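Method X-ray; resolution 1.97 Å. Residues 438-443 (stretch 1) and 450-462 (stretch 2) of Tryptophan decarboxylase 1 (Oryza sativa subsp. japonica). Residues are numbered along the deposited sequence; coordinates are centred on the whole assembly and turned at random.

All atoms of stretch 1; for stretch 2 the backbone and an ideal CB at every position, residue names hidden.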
# COMPACT_ATOMS: atom_id res chain seq x y z
N PHE A 438 20.92 5.43 -25.15
CA PHE A 438 21.70 5.29 -26.37
C PHE A 438 20.75 5.03 -27.53
O PHE A 438 19.59 4.66 -27.33
CB PHE A 438 22.73 4.16 -26.25
CG PHE A 438 22.15 2.77 -26.34
CD1 PHE A 438 21.36 2.26 -25.32
CD2 PHE A 438 22.37 1.99 -27.46
CE1 PHE A 438 20.81 0.99 -25.41
CE2 PHE A 438 21.83 0.71 -27.55
CZ PHE A 438 21.05 0.21 -26.53
N ARG A 439 21.26 5.23 -28.74
CA ARG A 439 20.46 4.92 -29.92
C ARG A 439 21.36 4.73 -31.13
O ARG A 439 22.54 5.11 -31.13
CB ARG A 439 19.40 6.00 -30.19
CG ARG A 439 19.95 7.34 -30.64
CD ARG A 439 18.81 8.17 -31.20
NE ARG A 439 19.22 8.97 -32.35
CZ ARG A 439 18.48 9.17 -33.43
NH1 ARG A 439 17.28 8.61 -33.53
NH2 ARG A 439 18.95 9.91 -34.43
N ILE A 440 20.78 4.10 -32.15
CA ILE A 440 21.42 4.02 -33.46
C ILE A 440 21.45 5.42 -34.07
O ILE A 440 20.40 6.04 -34.29
CB ILE A 440 20.67 3.04 -34.37
CG1 ILE A 440 20.94 1.59 -33.95
CG2 ILE A 440 21.05 3.26 -35.84
CD1 ILE A 440 19.95 0.59 -34.51
N ARG A 441 22.66 5.93 -34.31
CA ARG A 441 22.88 7.24 -34.91
C ARG A 441 22.26 7.32 -36.30
O ARG A 441 22.07 6.32 -36.99
CB ARG A 441 24.39 7.51 -35.01
CG ARG A 441 24.82 8.90 -34.59
CD ARG A 441 26.18 9.26 -35.19
NE ARG A 441 27.30 8.86 -34.33
CZ ARG A 441 27.61 9.44 -33.17
NH1 ARG A 441 26.89 10.46 -32.70
NH2 ARG A 441 28.65 9.00 -32.46
N ALA A 442 21.96 8.55 -36.72
CA ALA A 442 21.61 8.79 -38.11
C ALA A 442 22.88 8.90 -38.95
O ALA A 442 23.86 9.52 -38.53
CB ALA A 442 20.77 10.05 -38.25
N GLY A 443 22.85 8.30 -40.13
CA GLY A 443 24.06 8.16 -40.92
C GLY A 443 24.94 7.01 -40.49
O GLY A 443 26.12 6.97 -40.85
N UNK A 450 18.34 9.28 -42.73
CA UNK A 450 17.71 10.37 -42.01
C UNK A 450 17.50 9.98 -40.55
O UNK A 450 17.75 8.84 -40.13
CB UNK A 450 16.38 10.75 -42.66
N UNK A 451 17.01 10.93 -39.76
CA UNK A 451 16.77 10.66 -38.35
C UNK A 451 15.41 10.03 -38.11
O UNK A 451 15.22 9.31 -37.12
CB UNK A 451 16.89 11.95 -37.54
N UNK A 452 14.45 10.26 -39.01
CA UNK A 452 13.19 9.51 -38.95
C UNK A 452 13.42 8.04 -39.26
O UNK A 452 12.74 7.16 -38.70
CB UNK A 452 12.17 10.10 -39.92
N UNK A 453 14.35 7.75 -40.17
CA UNK A 453 14.74 6.37 -40.42
C UNK A 453 15.40 5.76 -39.19
O UNK A 453 15.03 4.66 -38.75
CB UNK A 453 15.68 6.29 -41.62
N UNK A 454 16.39 6.46 -38.62
CA UNK A 454 17.07 5.98 -37.42
C UNK A 454 16.09 5.71 -36.29
O UNK A 454 16.30 4.80 -35.48
CB UNK A 454 18.12 6.99 -36.96
N UNK A 455 15.01 6.49 -36.22
CA UNK A 455 13.96 6.20 -35.25
C UNK A 455 13.40 4.80 -35.46
O UNK A 455 13.34 4.00 -34.51
CB UNK A 455 12.84 7.24 -35.35
N UNK A 456 13.01 4.46 -36.69
CA UNK A 456 12.45 3.14 -36.93
C UNK A 456 13.50 2.04 -36.80
O UNK A 456 13.16 0.91 -36.47
CB UNK A 456 11.81 3.09 -38.32
N UNK A 457 14.77 2.36 -37.06
CA UNK A 457 15.83 1.38 -36.85
C UNK A 457 15.94 1.01 -35.37
O UNK A 457 16.13 -0.16 -35.02
CB UNK A 457 17.17 1.92 -37.36
N UNK A 458 15.81 2.00 -34.49
CA UNK A 458 15.91 1.73 -33.06
C UNK A 458 14.70 0.94 -32.57
O UNK A 458 14.85 0.04 -31.74
CB UNK A 458 16.04 3.04 -32.28
N UNK A 459 13.51 1.25 -33.08
CA UNK A 459 12.34 0.47 -32.70
C UNK A 459 12.47 -0.97 -33.16
O UNK A 459 12.08 -1.90 -32.45
CB UNK A 459 11.07 1.09 -33.28
N UNK A 460 13.03 -1.18 -34.36
CA UNK A 460 13.27 -2.53 -34.85
C UNK A 460 14.29 -3.25 -33.97
O UNK A 460 14.07 -4.40 -33.57
CB UNK A 460 13.75 -2.49 -36.30
N UNK A 461 15.40 -2.58 -33.67
CA UNK A 461 16.41 -3.14 -32.78
C UNK A 461 15.79 -3.62 -31.47
O UNK A 461 15.98 -4.77 -31.05
CB UNK A 461 17.50 -2.10 -32.50
N UNK A 462 15.02 -2.74 -30.82
CA UNK A 462 14.42 -3.06 -29.53
C UNK A 462 13.51 -4.28 -29.62
O UNK A 462 13.59 -5.19 -28.79
CB UNK A 462 13.63 -1.86 -29.00

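Stretch 1 offers the helix the charged end of Arg 439, the backbone N and O of Ile 440, and the apolar surfaces of Ile 440 and Ala 442.

Position 450 lies just before the helix with its CA-to-CB bond pointing away from stretch 1, so the local need is a cap for free backbone NH groups; Ser, Thr, Asp or Asn would serve. It is Thr 450, whose OG1 accepts from the backbone N of position 453 at 3.2 Å, a capping bond.

At 451 the bond points sideways, with the ideal CB 4.3 Å from Arg 439 NH2 and 4.4 Å from Ala 442 CB. An acid long enough to reach the guanidinium is the natural choice. Glu 451 makes a salt bridge, OE2 to Arg 439 NH2 at 3.0 Å, while its CG packs 3.4 Å from Ala 442 CB.

Positions 452 and 453 find nothing of stretch 1 near their ideal CB atoms, and many polar residues would do; they are Glu 452 and Asp 453.

Position 454 points toward stretch 1 where the strand gives way to loop, its ideal CB already 3.6 Å from Ile 440 O and 4.0 Å from Arg 441 O. With so little room, Ala or Gly fits best. Ala 454 fills it, its CB 4.2 Å from Ala 442 CB.

The bond at 455 points away, yet the ideal CB is 5.0 Å from Arg 439 NH1, so a short acid could turn back to it. Asp 455 does so with chi1 in m, placing OD1 3.0 Å from Arg 439 NH1. This second salt bridge, like the first, meets the guanidinium edge near its plane.

Position 456 is out of reach and permissive; it is Glu 456.

At 457 the ideal CB faces Ile 440 CD1 at 4.2 Å, which favours a small apolar residue. Ala 457 makes that contact.

Position 458 points toward the Ile 440 backbone, which presents both a donor and an acceptor. A planar amide suits: Asn has the right length, and Gln would reach only if its longer chain folds. Asn 458 accepts from Ile 440 N through OD1 at 2.6 Å, nearly straight at 173°, and returns a weak bond from ND2 to Ile 440 O at 3.3 Å.

At 459 and 460 no atom of stretch 1 lies within 5.5 Å of the ideal CB, so many side chains would suit; they are Arg 459 and Glu 460.

At 461 the bond again points toward Ile 440, with space for a medium-sized apolar chain: Leu, Ile or Met. Leu 461 brings CD2 to 3.6 Å from Ile 440 CD1.

Position 462 is out of reach, so stretch 1 sets no preference; it is Met 462.

Stretch 2 450-462: TEEDADEANRELM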
# COMPACT_ATOMS: atom_id res chain seq x y z
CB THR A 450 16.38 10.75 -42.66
OG1 THR A 450 15.43 9.71 -42.41
CG2 THR A 450 16.55 10.93 -44.16
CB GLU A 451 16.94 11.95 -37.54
CG GLU A 451 18.39 12.32 -37.36
CD GLU A 451 18.74 12.62 -35.94
OE1 GLU A 451 17.82 12.92 -35.16
OE2 GLU A 451 19.93 12.51 -35.59
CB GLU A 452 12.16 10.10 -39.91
CG GLU A 452 11.80 11.57 -39.64
CD GLU A 452 12.72 12.55 -40.35
OE1 GLU A 452 12.28 13.69 -40.58
OE2 GLU A 452 13.88 12.19 -40.65
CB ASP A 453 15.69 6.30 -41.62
CG ASP A 453 14.99 6.56 -42.95
OD1 ASP A 453 13.74 6.50 -43.01
OD2 ASP A 453 15.71 6.84 -43.94
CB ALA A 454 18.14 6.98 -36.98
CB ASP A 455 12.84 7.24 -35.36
CG ASP A 455 13.17 8.54 -34.64
OD1 ASP A 455 14.31 8.69 -34.15
OD2 ASP A 455 12.28 9.43 -34.59
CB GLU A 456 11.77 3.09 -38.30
CG GLU A 456 10.54 2.16 -38.36
CD GLU A 456 9.32 2.75 -37.64
OE1 GLU A 456 8.32 2.01 -37.46
OE2 GLU A 456 9.37 3.94 -37.25
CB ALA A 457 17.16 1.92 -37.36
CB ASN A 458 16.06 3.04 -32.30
CG ASN A 458 17.44 3.63 -32.46
OD1 ASN A 458 18.42 3.08 -31.98
ND2 ASN A 458 17.52 4.77 -33.16
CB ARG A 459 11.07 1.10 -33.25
CG ARG A 459 9.86 0.24 -33.04
CD ARG A 459 8.58 0.90 -33.50
NE ARG A 459 7.93 1.68 -32.44
CZ ARG A 459 7.33 1.15 -31.37
NH1 ARG A 459 7.31 -0.17 -31.20
NH2 ARG A 459 6.76 1.94 -30.47
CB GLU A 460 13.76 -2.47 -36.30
CG GLU A 460 14.02 -3.81 -36.96
CD GLU A 460 12.75 -4.48 -37.47
OE1 GLU A 460 12.79 -5.69 -37.77
OE2 GLU A 460 11.72 -3.78 -37.58
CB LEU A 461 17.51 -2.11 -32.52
CG LEU A 461 18.65 -2.55 -31.61
CD1 LEU A 461 19.22 -3.87 -32.10
CD2 LEU A 461 19.73 -1.48 -31.53
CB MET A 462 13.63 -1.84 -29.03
CG MET A 462 12.78 -2.10 -27.79
SD MET A 462 11.71 -0.70 -27.37
CE MET A 462 10.26 -1.01 -28.38
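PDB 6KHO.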